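PDB 1B06: superoxide dismutase [Fe] from Sulfolobus acidocaldarius, which destroys superoxide radicals by converting them to hydrogen peroxide and oxygen at a single bound iron ion in each subunit. Local coordinates for residues Leu6-Phe11 with Ser47-Leu52; Trp88-Pro93 with Asp198-Arg203; Trp135-Tyr140 with Met150-His155. One frame throughout, in Å; residues are numbered along the deposited sequence.

Contact 1 of 3, residues Leu6-Phe11 with Ser47-Leu52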
loop_
_atom_site.group_PDB
_atom_site.type_symbol
_atom_site.label_atom_id
_atom_site.label_comp_id
_atom_site.label_asym_id
_atom_site.label_seq_id
_atom_site.Cartn_x
_atom_site.Cartn_y
_atom_site.Cartn_z
ATOM N N LEU A 6 6.608 21.080 19.230
ATOM C CA LEU A 6 6.812 19.644 19.118
ATOM C C LEU A 6 8.316 19.399 19.201
ATOM O O LEU A 6 9.113 20.251 18.803
ATOM C CB LEU A 6 6.270 19.128 17.779
ATOM C CG LEU A 6 4.805 19.427 17.435
ATOM C CD1 LEU A 6 4.536 19.098 15.977
ATOM C CD2 LEU A 6 3.897 18.614 18.331
ATOM N N LYS A 7 8.705 18.246 19.735
ATOM C CA LYS A 7 10.114 17.908 19.852
ATOM C C LYS A 7 10.613 17.305 18.539
ATOM O O LYS A 7 9.840 16.731 17.773
ATOM C CB LYS A 7 10.321 16.913 20.995
ATOM C CG LYS A 7 11.775 16.523 21.223
ATOM C CD LYS A 7 12.309 17.091 22.531
ATOM C CE LYS A 7 13.835 17.135 22.542
ATOM N NZ LYS A 7 14.374 17.955 23.669
ATOM N N ARG A 8 11.905 17.452 18.272
ATOM C CA ARG A 8 12.487 16.913 17.053
ATOM C C ARG A 8 13.290 15.667 17.373
ATOM O O ARG A 8 13.586 15.393 18.533
ATOM C CB ARG A 8 13.389 17.951 16.392
ATOM C CG ARG A 8 12.682 19.258 16.061
ATOM C CD ARG A 8 11.615 19.063 14.990
ATOM N NE ARG A 8 11.076 20.334 14.511
ATOM C CZ ARG A 8 10.198 21.074 15.182
ATOM N NH1 ARG A 8 9.755 20.671 16.365
ATOM N NH2 ARG A 8 9.770 22.222 14.674
ATOM N N TYR A 9 13.641 14.911 16.342
ATOM C CA TYR A 9 14.408 13.685 16.527
ATOM C C TYR A 9 15.901 13.955 16.444
ATOM O O TYR A 9 16.338 14.880 15.761
ATOM C CB TYR A 9 14.010 12.648 15.467
ATOM C CG TYR A 9 12.610 12.107 15.659
ATOM C CD1 TYR A 9 12.343 11.145 16.634
ATOM C CD2 TYR A 9 11.545 12.595 14.906
ATOM C CE1 TYR A 9 11.045 10.687 16.859
ATOM C CE2 TYR A 9 10.244 12.145 15.123
ATOM C CZ TYR A 9 10.005 11.195 16.102
ATOM O OH TYR A 9 8.722 10.768 16.337
ATOM N N GLU A 10 16.678 13.139 17.145
ATOM C CA GLU A 10 18.125 13.274 17.151
ATOM C C GLU A 10 18.766 12.104 16.424
ATOM O O GLU A 10 18.323 10.965 16.555
ATOM C CB GLU A 10 18.643 13.328 18.586
ATOM C CG GLU A 10 19.123 14.710 19.013
ATOM C CD GLU A 10 18.673 15.078 20.417
ATOM O OE1 GLU A 10 18.878 14.260 21.342
ATOM O OE2 GLU A 10 18.113 16.184 20.592
ATOM N N PHE A 11 19.805 12.392 15.648
ATOM C CA PHE A 11 20.525 11.364 14.911
ATOM C C PHE A 11 21.393 10.598 15.912
ATOM O O PHE A 11 22.290 11.165 16.535
ATOM C CB PHE A 11 21.396 12.014 13.829
ATOM C CG PHE A 11 22.084 11.030 12.916
ATOM C CD1 PHE A 11 21.365 10.028 12.279
ATOM C CD2 PHE A 11 23.453 11.125 12.677
ATOM C CE1 PHE A 11 21.992 9.139 11.420
ATOM C CE2 PHE A 11 24.088 10.236 11.819
ATOM C CZ PHE A 11 23.351 9.242 11.188
ATOM N N SER A 47 12.044 18.130 9.242
ATOM C CA SER A 47 11.594 19.177 8.338
ATOM C C SER A 47 10.074 19.126 8.174
ATOM O O SER A 47 9.430 20.152 7.940
ATOM C CB SER A 47 12.278 19.029 6.978
ATOM O OG SER A 47 11.456 18.317 6.074
ATOM N N LEU A 48 9.497 17.934 8.295
ATOM C CA LEU A 48 8.053 17.795 8.165
ATOM C C LEU A 48 7.381 18.169 9.477
ATOM O O LEU A 48 6.238 18.622 9.483
ATOM C CB LEU A 48 7.676 16.367 7.778
ATOM C CG LEU A 48 7.846 16.019 6.300
ATOM C CD1 LEU A 48 7.567 14.547 6.106
ATOM C CD2 LEU A 48 6.906 16.862 5.445
ATOM N N LEU A 49 8.092 17.979 10.586
ATOM C CA LEU A 49 7.559 18.330 11.898
ATOM C C LEU A 49 7.477 19.857 12.002
ATOM O O LEU A 49 6.586 20.402 12.656
ATOM C CB LEU A 49 8.457 17.774 13.001
ATOM C CG LEU A 49 8.248 16.300 13.373
ATOM C CD1 LEU A 49 9.211 15.908 14.489
ATOM C CD2 LEU A 49 6.815 16.075 13.818
ATOM N N ASP A 50 8.413 20.542 11.354
ATOM C CA ASP A 50 8.423 21.994 11.347
ATOM C C ASP A 50 7.129 22.486 10.696
ATOM O O ASP A 50 6.452 23.371 11.226
ATOM C CB ASP A 50 9.623 22.512 10.550
ATOM C CG ASP A 50 10.936 22.319 11.279
ATOM O OD1 ASP A 50 10.925 22.257 12.524
ATOM O OD2 ASP A 50 11.981 22.228 10.605
ATOM N N ARG A 51 6.789 21.902 9.547
ATOM C CA ARG A 51 5.578 22.273 8.824
ATOM C C ARG A 51 4.324 21.955 9.632
ATOM O O ARG A 51 3.405 22.769 9.702
ATOM C CB ARG A 51 5.517 21.550 7.478
ATOM C CG ARG A 51 6.114 22.348 6.341
ATOM C CD ARG A 51 6.075 21.571 5.039
ATOM N NE ARG A 51 4.814 21.741 4.321
ATOM C CZ ARG A 51 4.389 22.889 3.795
ATOM N NH1 ARG A 51 5.123 23.987 3.906
ATOM N NH2 ARG A 51 3.235 22.938 3.138
ATOM N N LEU A 52 4.287 20.775 10.242
ATOM C CA LEU A 52 3.132 20.386 11.040
ATOM C C LEU A 52 2.958 21.356 12.210
ATOM O O LEU A 52 1.841 21.738 12.561
ATOM C CB LEU A 52 3.298 18.954 11.567
ATOM C CG LEU A 52 2.093 18.354 12.314
ATOM C CD1 LEU A 52 0.839 18.454 11.445
ATOM C CD2 LEU A 52 2.372 16.899 12.668
#

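Contact 2 of 3, residues Trp88-Pro93 with Asp198-Arg203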
loop_
_atom_site.group_PDB
_atom_site.type_symbol
_atom_site.label_atom_id
_atom_site.label_comp_id
_atom_site.label_asym_id
_atom_site.label_seq_id
_atom_site.Cartn_x
_atom_site.Cartn_y
_atom_site.Cartn_z
ATOM N N TRP A 88 20.877 -1.136 13.794
ATOM C CA TRP A 88 22.279 -0.989 14.181
ATOM C C TRP A 88 22.574 -1.709 15.492
ATOM O O TRP A 88 23.602 -2.366 15.627
ATOM C CB TRP A 88 22.664 0.484 14.341
ATOM C CG TRP A 88 22.372 1.359 13.152
ATOM C CD1 TRP A 88 21.788 2.590 13.176
ATOM C CD2 TRP A 88 22.661 1.079 11.775
ATOM N NE1 TRP A 88 21.693 3.098 11.904
ATOM C CE2 TRP A 88 22.220 2.193 11.022
ATOM C CE3 TRP A 88 23.248 -0.001 11.102
ATOM C CZ2 TRP A 88 22.347 2.258 9.627
ATOM C CZ3 TRP A 88 23.374 0.065 9.711
ATOM C CH2 TRP A 88 22.925 1.190 8.992
ATOM N N ASN A 89 21.669 -1.583 16.455
ATOM C CA ASN A 89 21.844 -2.209 17.758
ATOM C C ASN A 89 21.550 -3.703 17.741
ATOM O O ASN A 89 21.992 -4.441 18.626
ATOM C CB ASN A 89 20.941 -1.533 18.785
ATOM C CG ASN A 89 21.451 -0.173 19.192
ATOM O OD1 ASN A 89 22.582 -0.038 19.644
ATOM N ND2 ASN A 89 20.621 0.846 19.031
ATOM N N ASN A 90 20.807 -4.142 16.732
ATOM C CA ASN A 90 20.433 -5.544 16.605
ATOM C C ASN A 90 21.530 -6.371 15.942
ATOM O O ASN A 90 21.355 -7.564 15.695
ATOM C CB ASN A 90 19.135 -5.658 15.802
ATOM C CG ASN A 90 18.302 -6.870 16.193
ATOM O OD1 ASN A 90 18.025 -7.108 17.373
ATOM N ND2 ASN A 90 17.893 -7.641 15.194
ATOM N N MET A 91 22.653 -5.722 15.648
ATOM C CA MET A 91 23.809 -6.377 15.037
ATOM C C MET A 91 25.033 -6.138 15.931
ATOM O O MET A 91 25.035 -5.228 16.761
ATOM C CB MET A 91 24.062 -5.813 13.636
ATOM C CG MET A 91 22.983 -6.167 12.622
ATOM S SD MET A 91 23.423 -5.798 10.914
ATOM C CE MET A 91 23.609 -3.973 10.981
ATOM N N ALA A 92 26.067 -6.956 15.771
ATOM C CA ALA A 92 27.274 -6.813 16.567
ATOM C C ALA A 92 28.457 -7.346 15.781
ATOM O O ALA A 92 28.299 -8.230 14.942
ATOM C CB ALA A 92 27.127 -7.577 17.875
ATOM N N PRO A 93 29.661 -6.802 16.029
ATOM C CA PRO A 93 30.871 -7.247 15.326
ATOM C C PRO A 93 31.025 -8.766 15.306
ATOM O O PRO A 93 30.664 -9.452 16.264
ATOM C CB PRO A 93 31.999 -6.562 16.092
ATOM C CG PRO A 93 31.362 -5.327 16.640
ATOM C CD PRO A 93 29.949 -5.713 16.978
ATOM N N ASP A 198 22.202 -10.770 22.142
ATOM C CA ASP A 198 22.127 -10.184 23.478
ATOM C C ASP A 198 21.121 -9.045 23.432
ATOM O O ASP A 198 20.274 -8.911 24.312
ATOM C CB ASP A 198 23.492 -9.652 23.913
ATOM C CG ASP A 198 24.381 -10.737 24.477
ATOM O OD1 ASP A 198 24.203 -11.091 25.661
ATOM O OD2 ASP A 198 25.254 -11.240 23.735
ATOM N N ASP A 199 21.223 -8.227 22.392
ATOM C CA ASP A 199 20.310 -7.113 22.202
ATOM C C ASP A 199 18.882 -7.653 22.072
ATOM O O ASP A 199 17.959 -7.133 22.691
ATOM C CB ASP A 199 20.685 -6.333 20.937
ATOM C CG ASP A 199 19.674 -5.246 20.594
ATOM O OD1 ASP A 199 19.675 -4.198 21.272
ATOM O OD2 ASP A 199 18.881 -5.435 19.644
ATOM N N ALA A 200 18.707 -8.702 21.271
ATOM C CA ALA A 200 17.388 -9.292 21.067
ATOM C C ALA A 200 16.797 -9.795 22.384
ATOM O O ALA A 200 15.629 -9.547 22.679
ATOM C CB ALA A 200 17.470 -10.431 20.056
ATOM N N GLU A 201 17.604 -10.494 23.179
ATOM C CA GLU A 201 17.127 -11.017 24.454
ATOM C C GLU A 201 16.751 -9.881 25.398
ATOM O O GLU A 201 15.789 -9.987 26.160
ATOM C CB GLU A 201 18.192 -11.897 25.111
ATOM C CG GLU A 201 17.870 -12.285 26.556
ATOM C CD GLU A 201 16.762 -13.325 26.664
ATOM O OE1 GLU A 201 16.181 -13.698 25.628
ATOM O OE2 GLU A 201 16.470 -13.774 27.791
ATOM N N LYS A 202 17.514 -8.795 25.346
ATOM C CA LYS A 202 17.253 -7.633 26.191
ATOM C C LYS A 202 15.902 -7.013 25.859
ATOM O O LYS A 202 15.158 -6.609 26.748
ATOM C CB LYS A 202 18.341 -6.580 25.996
ATOM C CG LYS A 202 19.259 -6.408 27.191
ATOM C CD LYS A 202 20.593 -5.807 26.776
ATOM C CE LYS A 202 21.741 -6.380 27.597
ATOM N NZ LYS A 202 22.990 -6.507 26.793
ATOM N N ARG A 203 15.592 -6.934 24.570
ATOM C CA ARG A 203 14.329 -6.363 24.129
ATOM C C ARG A 203 13.165 -7.217 24.617
ATOM O O ARG A 203 12.163 -6.693 25.096
ATOM C CB ARG A 203 14.317 -6.248 22.602
ATOM C CG ARG A 203 15.477 -5.427 22.064
ATOM C CD ARG A 203 15.292 -5.012 20.617
ATOM N NE ARG A 203 15.165 -3.563 20.508
ATOM C CZ ARG A 203 16.152 -2.745 20.163
ATOM N NH1 ARG A 203 17.354 -3.225 19.886
ATOM N NH2 ARG A 203 15.937 -1.441 20.104
#

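Contact 3 of 3, residues Trp135-Tyr140 with Met150-His155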
loop_
_atom_site.group_PDB
_atom_site.type_symbol
_atom_site.label_atom_id
_atom_site.label_comp_id
_atom_site.label_asym_id
_atom_site.label_seq_id
_atom_site.Cartn_x
_atom_site.Cartn_y
_atom_site.Cartn_z
ATOM N N TRP A 135 11.521 -4.714 5.122
ATOM C CA TRP A 135 12.198 -5.373 6.235
ATOM C C TRP A 135 11.459 -6.642 6.632
ATOM O O TRP A 135 10.288 -6.815 6.294
ATOM C CB TRP A 135 12.206 -4.478 7.480
ATOM C CG TRP A 135 12.625 -3.064 7.286
ATOM C CD1 TRP A 135 11.964 -2.093 6.588
ATOM C CD2 TRP A 135 13.787 -2.439 7.847
ATOM N NE1 TRP A 135 12.643 -0.900 6.680
ATOM C CE2 TRP A 135 13.765 -1.084 7.447
ATOM C CE3 TRP A 135 14.844 -2.892 8.647
ATOM C CZ2 TRP A 135 14.763 -0.176 7.823
ATOM C CZ3 TRP A 135 15.836 -1.988 9.021
ATOM C CH2 TRP A 135 15.786 -0.645 8.608
ATOM N N THR A 136 12.149 -7.531 7.343
ATOM C CA THR A 136 11.506 -8.728 7.870
ATOM C C THR A 136 11.754 -8.573 9.357
ATOM O O THR A 136 12.887 -8.366 9.798
ATOM C CB THR A 136 12.106 -10.038 7.352
ATOM O OG1 THR A 136 11.823 -10.164 5.952
ATOM C CG2 THR A 136 11.458 -11.218 8.066
ATOM N N VAL A 137 10.679 -8.638 10.126
ATOM C CA VAL A 137 10.755 -8.422 11.558
ATOM C C VAL A 137 10.181 -9.562 12.377
ATOM O O VAL A 137 9.365 -10.342 11.890
ATOM C CB VAL A 137 9.975 -7.131 11.918
ATOM C CG1 VAL A 137 10.214 -6.750 13.350
ATOM C CG2 VAL A 137 10.392 -5.997 10.994
ATOM N N LEU A 138 10.628 -9.654 13.623
ATOM C CA LEU A 138 10.113 -10.646 14.555
ATOM C C LEU A 138 9.567 -9.836 15.725
ATOM O O LEU A 138 10.329 -9.165 16.430
ATOM C CB LEU A 138 11.212 -11.586 15.052
ATOM C CG LEU A 138 10.652 -12.648 16.005
ATOM C CD1 LEU A 138 9.793 -13.621 15.213
ATOM C CD2 LEU A 138 11.775 -13.387 16.708
ATOM N N TYR A 139 8.250 -9.870 15.905
ATOM C CA TYR A 139 7.605 -9.139 16.990
ATOM C C TYR A 139 7.322 -10.095 18.129
ATOM O O TYR A 139 7.310 -11.309 17.949
ATOM C CB TYR A 139 6.239 -8.572 16.569
ATOM C CG TYR A 139 6.220 -7.615 15.405
ATOM C CD1 TYR A 139 6.638 -6.293 15.558
ATOM C CD2 TYR A 139 5.740 -8.018 14.158
ATOM C CE1 TYR A 139 6.579 -5.391 14.494
ATOM C CE2 TYR A 139 5.675 -7.129 13.089
ATOM C CZ TYR A 139 6.096 -5.817 13.263
ATOM O OH TYR A 139 6.037 -4.937 12.208
ATOM N N TYR A 140 7.088 -9.539 19.307
ATOM C CA TYR A 140 6.711 -10.360 20.435
ATOM C C TYR A 140 5.303 -9.891 20.762
ATOM O O TYR A 140 5.099 -8.717 21.068
ATOM C CB TYR A 140 7.605 -10.132 21.648
ATOM C CG TYR A 140 7.024 -10.795 22.873
ATOM C CD1 TYR A 140 6.792 -12.170 22.891
ATOM C CD2 TYR A 140 6.664 -10.048 23.996
ATOM C CE1 TYR A 140 6.212 -12.788 23.992
ATOM C CE2 TYR A 140 6.084 -10.658 25.107
ATOM C CZ TYR A 140 5.859 -12.029 25.096
ATOM O OH TYR A 140 5.281 -12.646 26.184
ATOM N N MET A 150 7.023 -11.213 10.379
ATOM C CA MET A 150 6.283 -10.378 9.442
ATOM C C MET A 150 7.197 -9.687 8.437
ATOM O O MET A 150 8.317 -9.296 8.761
ATOM C CB MET A 150 5.459 -9.327 10.202
ATOM C CG MET A 150 4.543 -8.468 9.316
ATOM S SD MET A 150 3.340 -9.410 8.320
ATOM C CE MET A 150 2.525 -10.322 9.597
ATOM N N THR A 151 6.720 -9.564 7.204
ATOM C CA THR A 151 7.472 -8.871 6.179
ATOM C C THR A 151 6.837 -7.484 6.087
ATOM O O THR A 151 5.628 -7.347 5.912
ATOM C CB THR A 151 7.382 -9.580 4.807
ATOM O OG1 THR A 151 6.022 -9.935 4.531
ATOM C CG2 THR A 151 8.242 -10.837 4.802
ATOM N N VAL A 152 7.659 -6.455 6.234
ATOM C CA VAL A 152 7.176 -5.085 6.178
ATOM C C VAL A 152 7.577 -4.470 4.842
ATOM O O VAL A 152 8.745 -4.542 4.435
ATOM C CB VAL A 152 7.760 -4.263 7.358
ATOM C CG1 VAL A 152 7.423 -2.789 7.212
ATOM C CG2 VAL A 152 7.213 -4.805 8.669
ATOM N N GLU A 153 6.600 -3.895 4.146
ATOM C CA GLU A 153 6.854 -3.266 2.852
ATOM C C GLU A 153 7.221 -1.800 3.093
ATOM O O GLU A 153 6.574 -1.106 3.885
ATOM C CB GLU A 153 5.621 -3.406 1.956
ATOM C CG GLU A 153 5.564 -4.760 1.260
ATOM C CD GLU A 153 4.180 -5.124 0.770
ATOM O OE1 GLU A 153 3.610 -4.373 -0.047
ATOM O OE2 GLU A 153 3.664 -6.174 1.198
ATOM N N ASN A 154 8.267 -1.339 2.414
ATOM C CA ASN A 154 8.767 0.015 2.608
ATOM C C ASN A 154 9.076 0.073 4.102
ATOM O O ASN A 154 9.427 -0.947 4.698
ATOM C CB ASN A 154 7.710 1.057 2.228
ATOM C CG ASN A 154 8.327 2.395 1.834
ATOM O OD1 ASN A 154 9.258 2.878 2.480
ATOM N ND2 ASN A 154 7.807 2.997 0.770
ATOM N N HIS A 155 8.940 1.239 4.719
ATOM C CA HIS A 155 9.222 1.345 6.150
ATOM C C HIS A 155 7.944 1.314 6.983
ATOM O O HIS A 155 7.996 1.097 8.198
ATOM C CB HIS A 155 9.928 2.673 6.478
ATOM C CG HIS A 155 11.245 2.867 5.791
ATOM N ND1 HIS A 155 12.292 1.980 5.919
ATOM C CD2 HIS A 155 11.695 3.870 5.003
ATOM C CE1 HIS A 155 13.331 2.430 5.238
ATOM N NE2 HIS A 155 12.995 3.575 4.673
#

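Contact 1 of 3, residues Leu6-Phe11 with Ser47-Leu52
R8 lays its guanidinium over L49, whose CB sits beneath one face of the planar group, and R8 CD rests 3.9 Å from L49 CB. A bend at chi2 (-66°) brings the guanidinium across L49 to D50. There R8 NE donates to D50 OD1 at 2.8 Å, as part of a salt bridge. The oxygen lies in the guanidinium plane, but the donor reaches it from above the carboxylate plane, and the bond is bent to 133°. R8 NH2 turns to the same oxygen, although its modelled separation is too short to be relied on. This is how the extended N-terminal arm of an iron/manganese superoxide dismutase lies against the first helix of its alpha-hairpin, 27-57. L49 carries the apolar part of the junction: its CD1 stands 3.4 Å from K7 O and 4.0 Å from Y9 CE2, so the tyrosine ring and the arm's backbone meet on a single methyl. Its other methyl, CD2, faces L6 CD1 at 4.4 Å, and the same L6 methyl approaches L52 CG. Outside the two segments, Y9 OH is hydrogen-bonded to D141 of the second subunit, and Y9 N to N46 of the same helix.

Contact 2 of 3, residues Trp88-Pro93 with Asp198-Arg203
D199 points its CB at the end of helix 67-89, 3.3 Å from the backbone oxygen N89 O. CG lies anti to the backbone N (chi1 174°), and chi2 near 75° turns the carboxylate broadside to that carbonyl, so that N89 O stands above its face, 3.1 Å from D199 CG. OD1 then looks toward N89 CB at 3.9 Å. OD2 turns the other way, passing 3.4 Å from N90 CA, and receives R203 NH1 from one turn further along its own helix. This salt bridge uses the syn lone pair of D199 OD2, lies in the guanidinium plane, and spans 2.7 Å from R203 NH1. It probably offsets the closeness of carboxylate and carbonyl, both of them electron-rich, and it holds R203 NH1 4.1 Å from N89 CB. An alanine in place of D199 would probably leave the R203 guanidinium without this mate and free to turn away from N89. The contact packs the C-terminal end of helix 67-89 against helix 197-205, helped by backbone hydrogen bonding of N90 with N196 and of A92 with V194. Strand 165-170 lies alongside both partners, its I166 touching A200 and R203 while L167 and I168 meet N90.

Contact 3 of 3, residues Trp135-Tyr140 with Met150-His155
V137 and V152 meet through their CG2 methyls, 4.1 Å apart, on one face of an antiparallel hairpin. Y139 closes this apolar patch: the edge of its ring, at CE2, comes within 3.6 Å of M150 CB, one ring face leans on V137, and its hydroxyl passes V152 CG2 on the way to a hydrogen bond with H159. W135 with V152 and V137 with M150 are hydrogen-bonded pairs, each bonded in both directions, as in V137 N to M150 O at 2.8 Å. Between them T136 and T151 form a non-hydrogen-bonded pair on the other face, where T136 OG1 lies 3.8 Å from T151 CG2 and bonds to E171. Strand 134-140 is central in the three-stranded sheet of the C-terminal domain, flanked also by 165-170. At the polar end the chain leaves the sheet at N154, whose O lies 3.4 Å from W135 CD1. W135 CG lies anti to the carbonyl carbon (chi1 -48°), which swings the indole toward H155, and W135 NE1 donates to H155 ND1 at 3.0 Å and 158°, in the plane of both rings. The rings meet rim to rim, their planes 52° apart. H155 is steadied by Y41 through NE2 and by stacking on F172. Because the indole spends its one N-H on a fixed acceptor, its rotation is probably locked edge-to-face with the iron ligand H84, the W135 side chain about 4 Å from the iron ion. H155 probably supports, from behind, this second-shell residue that packs against H84 and D170.

Along the chain, contact 1 closes before contact 2 opens, and contact 3 is nested within the long loop that contact 2 closes. Contact 1 belongs to the alpha-hairpin domain, contact 3 to the sheet of the C-terminal domain, and contact 2 joins the two domains. The centre of contact 1 lies about 27 Å from that of contact 2 and about 25 Å from that of contact 3; the centres of contacts 2 and 3 are about 16 Å apart. Helix 67-89 carries the iron ligand H84 and ends at contact 2, while W135 of contact 3 packs on it. The iron site draws ligands from both domains, so its geometry probably depends on the two being held together.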